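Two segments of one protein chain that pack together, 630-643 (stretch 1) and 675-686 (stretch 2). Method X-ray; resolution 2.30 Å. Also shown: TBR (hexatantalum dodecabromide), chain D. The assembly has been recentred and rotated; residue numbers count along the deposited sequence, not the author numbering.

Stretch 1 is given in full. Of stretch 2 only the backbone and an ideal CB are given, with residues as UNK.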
# COMPACT_ATOMS: atom_id res chain seq x y z
N TYR B 630 21.84 -13.80 3.32
CA TYR B 630 22.32 -12.53 2.85
C TYR B 630 21.83 -11.46 3.79
O TYR B 630 20.64 -11.43 4.17
CB TYR B 630 21.88 -12.26 1.42
CG TYR B 630 22.40 -10.98 0.81
CD1 TYR B 630 21.68 -9.79 0.92
CD2 TYR B 630 23.61 -10.96 0.11
CE1 TYR B 630 22.15 -8.61 0.34
CE2 TYR B 630 24.07 -9.82 -0.48
CZ TYR B 630 23.35 -8.63 -0.36
OH TYR B 630 23.82 -7.47 -0.94
N GLN B 631 22.77 -10.59 4.14
CA GLN B 631 22.47 -9.44 4.99
C GLN B 631 22.57 -8.10 4.25
O GLN B 631 23.61 -7.80 3.64
CB GLN B 631 23.28 -9.50 6.30
CG GLN B 631 22.80 -10.69 7.19
CD GLN B 631 21.44 -10.43 7.86
OE1 GLN B 631 21.34 -9.65 8.79
NE2 GLN B 631 20.40 -11.10 7.38
N PRO B 632 21.45 -7.34 4.25
CA PRO B 632 21.34 -6.01 3.67
C PRO B 632 22.25 -5.07 4.43
O PRO B 632 22.52 -5.28 5.61
CB PRO B 632 19.87 -5.62 3.93
CG PRO B 632 19.45 -6.48 5.15
CD PRO B 632 20.18 -7.77 4.87
N GLU B 633 22.75 -4.05 3.75
CA GLU B 633 23.58 -3.08 4.42
C GLU B 633 22.68 -2.28 5.39
O GLU B 633 21.56 -1.90 5.05
CB GLU B 633 24.39 -2.23 3.44
CG GLU B 633 25.65 -1.59 4.10
CD GLU B 633 26.73 -1.08 3.10
OE1 GLU B 633 27.24 0.06 3.31
OE2 GLU B 633 27.09 -1.82 2.15
N ARG B 634 23.13 -2.18 6.63
CA ARG B 634 22.49 -1.35 7.60
C ARG B 634 23.36 -0.13 7.97
O ARG B 634 24.59 -0.23 8.01
CB ARG B 634 22.16 -2.18 8.82
CG ARG B 634 20.92 -3.07 8.62
CD ARG B 634 20.71 -4.00 9.82
NE ARG B 634 21.22 -5.33 9.51
CZ ARG B 634 22.44 -5.78 9.80
NH1 ARG B 634 23.31 -5.05 10.47
NH2 ARG B 634 22.75 -7.02 9.43
N PRO B 635 22.71 1.02 8.22
CA PRO B 635 23.44 2.21 8.66
C PRO B 635 24.12 2.04 10.02
O PRO B 635 23.59 1.37 10.91
CB PRO B 635 22.36 3.28 8.78
CG PRO B 635 21.07 2.47 9.00
CD PRO B 635 21.25 1.26 8.11
N ILE B 636 25.27 2.67 10.17
CA ILE B 636 25.98 2.73 11.44
C ILE B 636 25.34 3.84 12.25
O ILE B 636 25.08 4.87 11.71
CB ILE B 636 27.42 3.12 11.15
CG1 ILE B 636 28.02 2.17 10.13
CG2 ILE B 636 28.27 3.34 12.43
CD1 ILE B 636 29.40 2.64 9.64
N LEU B 637 25.07 3.59 13.53
CA LEU B 637 24.61 4.55 14.52
C LEU B 637 25.64 4.67 15.64
O LEU B 637 26.37 3.74 15.97
CB LEU B 637 23.39 4.03 15.26
CG LEU B 637 21.98 3.80 14.69
CD1 LEU B 637 21.95 2.71 13.62
CD2 LEU B 637 21.07 3.37 15.86
N LEU B 638 25.62 5.81 16.28
CA LEU B 638 26.42 6.01 17.46
C LEU B 638 25.48 5.86 18.62
O LEU B 638 24.42 6.44 18.63
CB LEU B 638 27.02 7.41 17.38
CG LEU B 638 28.48 7.61 16.96
CD1 LEU B 638 28.99 6.53 16.09
CD2 LEU B 638 28.64 9.00 16.32
N THR B 639 25.86 5.08 19.62
CA THR B 639 24.89 4.70 20.64
C THR B 639 25.34 5.11 22.03
O THR B 639 24.58 4.98 23.02
CB THR B 639 24.58 3.16 20.59
OG1 THR B 639 25.80 2.43 20.67
CG2 THR B 639 24.00 2.78 19.23
N ALA B 640 26.58 5.62 22.12
CA ALA B 640 27.06 6.15 23.42
C ALA B 640 28.22 7.12 23.30
O ALA B 640 29.13 6.94 22.52
CB ALA B 640 27.44 5.01 24.34
N LEU B 641 28.20 8.16 24.13
CA LEU B 641 29.32 9.08 24.21
C LEU B 641 29.88 9.04 25.64
O LEU B 641 29.13 9.18 26.60
CB LEU B 641 28.85 10.50 23.88
CG LEU B 641 29.87 11.65 24.07
CD1 LEU B 641 31.04 11.50 23.12
CD2 LEU B 641 29.23 12.97 23.85
N TYR B 642 31.19 8.84 25.78
CA TYR B 642 31.88 8.94 27.05
C TYR B 642 32.84 10.12 27.04
O TYR B 642 33.53 10.39 26.02
CB TYR B 642 32.69 7.68 27.34
CG TYR B 642 31.91 6.39 27.48
CD1 TYR B 642 31.39 5.77 26.36
CD2 TYR B 642 31.72 5.80 28.73
CE1 TYR B 642 30.66 4.58 26.46
CE2 TYR B 642 31.00 4.55 28.86
CZ TYR B 642 30.48 3.98 27.68
OH TYR B 642 29.77 2.82 27.66
N ILE B 643 32.88 10.81 28.17
CA ILE B 643 33.85 11.86 28.42
C ILE B 643 34.57 11.45 29.70
O ILE B 643 33.92 11.10 30.71
CB ILE B 643 33.16 13.22 28.61
CG1 ILE B 643 32.57 13.69 27.28
CG2 ILE B 643 34.15 14.26 29.26
CD1 ILE B 643 31.40 14.62 27.44
N UNK B 675 35.16 8.84 24.17
CA UNK B 675 34.88 7.51 23.59
C UNK B 675 33.51 7.48 22.98
O UNK B 675 32.64 8.23 23.37
CB UNK B 675 35.00 6.41 24.65
N UNK B 676 33.36 6.61 22.01
CA UNK B 676 32.19 6.52 21.16
C UNK B 676 31.97 5.03 21.01
O UNK B 676 32.95 4.31 20.67
CB UNK B 676 32.37 7.23 19.82
N UNK B 677 30.75 4.55 21.27
CA UNK B 677 30.35 3.22 20.84
C UNK B 677 29.53 3.35 19.59
O UNK B 677 28.76 4.27 19.46
CB UNK B 677 29.57 2.48 21.93
N UNK B 678 29.66 2.38 18.72
CA UNK B 678 29.02 2.41 17.40
C UNK B 678 28.25 1.09 17.23
O UNK B 678 28.63 0.07 17.81
CB UNK B 678 30.05 2.60 16.28
N UNK B 679 27.19 1.09 16.44
CA UNK B 679 26.57 -0.20 16.10
C UNK B 679 25.80 -0.09 14.79
O UNK B 679 25.24 0.95 14.50
CB UNK B 679 25.64 -0.67 17.22
N UNK B 680 25.75 -1.17 14.03
CA UNK B 680 24.85 -1.26 12.90
C UNK B 680 23.69 -2.24 13.23
O UNK B 680 23.03 -2.78 12.33
CB UNK B 680 25.61 -1.71 11.65
N UNK B 681 23.45 -2.46 14.52
CA UNK B 681 22.30 -3.27 15.01
C UNK B 681 22.37 -4.71 14.50
O UNK B 681 21.49 -5.14 13.81
CB UNK B 681 20.98 -2.64 14.57
N UNK B 682 23.46 -5.42 14.79
CA UNK B 682 23.63 -6.75 14.21
C UNK B 682 22.85 -7.89 14.98
O UNK B 682 23.34 -8.99 15.16
CB UNK B 682 25.12 -7.08 14.18
N UNK B 683 21.61 -7.62 15.36
CA UNK B 683 20.76 -8.64 15.97
C UNK B 683 20.75 -9.98 15.24
O UNK B 683 20.81 -11.04 15.88
CB UNK B 683 19.33 -8.11 16.06
N UNK B 684 20.65 -9.96 13.91
CA UNK B 684 20.46 -11.20 13.17
C UNK B 684 21.74 -11.96 12.82
O UNK B 684 21.68 -12.94 12.09
CB UNK B 684 19.70 -10.89 11.88
N UNK B 685 22.89 -11.57 13.36
CA UNK B 685 24.18 -12.01 12.81
C UNK B 685 24.88 -13.03 13.69
O UNK B 685 24.98 -12.84 14.89
CB UNK B 685 25.10 -10.80 12.61
N UNK B 686 25.36 -14.12 13.12
CA UNK B 686 26.30 -14.96 13.87
C UNK B 686 27.58 -14.13 14.09
O UNK B 686 27.86 -13.70 15.21
CB UNK B 686 26.60 -16.27 13.13
TA1 TBR D . 13.43 -2.98 7.51
TA2 TBR D . 15.44 -2.85 9.36
TA3 TBR D . 16.03 -2.40 6.60
TA4 TBR D . 16.13 -0.30 8.49
TA5 TBR D . 14.06 -0.44 6.61
TA6 TBR D . 13.50 -0.95 9.29
BR1 TBR D . 13.97 -5.04 9.01
BR2 TBR D . 14.50 -4.29 5.52
BR3 TBR D . 12.10 -1.84 5.62
BR4 TBR D . 11.32 -2.30 8.85
BR5 TBR D . 17.27 -4.17 8.09
BR6 TBR D . 15.50 -1.01 4.48
BR7 TBR D . 15.52 1.70 6.91
BR8 TBR D . 14.86 1.05 10.30
BR9 TBR D . 17.42 -1.50 10.41
BRA TBR D . 18.11 -0.83 6.84
BRB TBR D . 12.26 0.89 7.93
BRC TBR D . 14.01 -2.34 11.43

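Positions 675 to 679 run antiparallel to Leu637 to Tyr642, with extended backbone angles. Their side chains alternate between two faces of the sheet. A beta bulge at Thr639 shifts the register by one.

Position 675 pairs with Tyr642. Its ideal CB lies 3.8 Å from Tyr642 CB, on the same face. Small or medium side chains, polar or not, would suit. It is Ser675. Its backbone pairs with Tyr642: Tyr642 N donates to Ser675 O at 2.9 Å, and Ser675 N donates to Tyr642 O at 2.9 Å. The OG is hydrogen-bonded elsewhere in the structure.

Position 676 shares its face with Leu638 and Leu641. The ideal CB is 4.8 Å from Leu638 CG. This favours an apolar residue, aliphatic or aromatic. It is Phe676, whose CE2 meets Leu641 CD1 at 3.6 Å.

Position 677 is on the face of Ala640 and Tyr642. The ideal CB is 4.1 Å from Ala640 CB. The small alanine leaves room for a long side chain, and the Tyr642 hydroxyl offers a polar end point. Glutamate or glutamine would fit; so might an apolar chain. It is Glu677. Tyr642 OH donates to Glu677 OE2 at 2.8 Å.

Position 678 returns to the face of Leu638. The ideal CB is 4.1 Å from Leu638 CD1 and 4.3 Å from Ile636 CG2, so an aliphatic residue is expected. It is Leu678, and its CB makes these apolar contacts.

Position 679 pairs with Leu637. The ideal CB is 4.3 Å from Thr639 CG2. Serine, threonine, alanine or valine would suit. It is Ser679. Its OG accepts from the backbone N of position 681 at 2.8 Å, supporting the chain as it leaves the strand.

At position 680 CA-to-CB points sideways. The Arg634 guanidinium is nearby, favouring an acidic or polar residue. It is Asp680. Arg634 NH1 donates to the backbone Asp680 O at 2.9 Å; the salt bridge from NH1 to Asp680 OD2 is long, 3.9 Å.

Position 681 has positive phi, 61°, which favours glycine or asparagine. The ideal CB is 5.0 Å from Arg634 CD. It is Leu681, whose CD2 meets Leu637 CD2 at 4.2 Å.

Positions 682 to 685 form a type I turn. Phi of -82° at 682 allows proline, and it is Pro682. Position 683 is unconstrained by stretch 1; it is Tyr683. Position 684 points toward Gln631, where a small or polar residue suits: Ser684. At 685 an apolar chain could reach the Gln631 methylenes. Leu685 does so, CD2 to Gln631 CG at 3.6 Å. Position 686, out of reach, is Asp686.

Stretch 2 (675-686) SFELSDLPYSLD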
# COMPACT_ATOMS: atom_id res chain seq x y z
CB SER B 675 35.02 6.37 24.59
OG SER B 675 36.35 6.19 24.93
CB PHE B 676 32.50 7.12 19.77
CG PHE B 676 32.85 8.60 19.79
CD1 PHE B 676 34.17 9.02 19.88
CD2 PHE B 676 31.86 9.56 19.77
CE1 PHE B 676 34.51 10.44 19.93
CE2 PHE B 676 32.19 10.94 19.80
CZ PHE B 676 33.54 11.35 19.90
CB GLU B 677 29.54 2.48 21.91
CG GLU B 677 30.42 2.12 23.08
CD GLU B 677 29.64 1.56 24.24
OE1 GLU B 677 28.41 1.37 24.12
OE2 GLU B 677 30.29 1.33 25.29
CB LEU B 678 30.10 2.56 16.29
CG LEU B 678 31.03 1.36 16.07
CD1 LEU B 678 30.49 0.37 15.02
CD2 LEU B 678 32.38 1.83 15.65
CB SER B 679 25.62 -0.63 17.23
OG SER B 679 24.81 -1.72 16.82
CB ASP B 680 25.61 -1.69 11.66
CG ASP B 680 26.31 -3.09 11.80
OD1 ASP B 680 26.36 -3.72 12.91
OD2 ASP B 680 26.87 -3.55 10.76
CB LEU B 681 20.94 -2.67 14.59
CG LEU B 681 20.63 -1.18 14.89
CD1 LEU B 681 19.19 -0.88 14.33
CD2 LEU B 681 20.70 -0.78 16.33
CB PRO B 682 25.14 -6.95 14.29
CG PRO B 682 25.54 -6.23 15.58
CD PRO B 682 24.59 -5.03 15.67
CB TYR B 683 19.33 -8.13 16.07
CG TYR B 683 19.24 -6.80 16.79
CD1 TYR B 683 19.91 -6.58 18.01
CD2 TYR B 683 18.52 -5.75 16.24
CE1 TYR B 683 19.86 -5.34 18.65
CE2 TYR B 683 18.47 -4.51 16.85
CZ TYR B 683 19.13 -4.32 18.09
OH TYR B 683 19.01 -3.07 18.69
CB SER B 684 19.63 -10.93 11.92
OG SER B 684 18.41 -10.28 12.27
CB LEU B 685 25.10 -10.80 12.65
CG LEU B 685 24.78 -9.78 11.56
CD1 LEU B 685 25.92 -8.74 11.34
CD2 LEU B 685 24.53 -10.56 10.29
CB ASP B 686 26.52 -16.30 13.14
CG ASP B 686 25.29 -17.26 13.27
OD1 ASP B 686 24.33 -16.93 14.03
OD2 ASP B 686 25.28 -18.32 12.62
O HOH W 1 21.15 0.05 11.64
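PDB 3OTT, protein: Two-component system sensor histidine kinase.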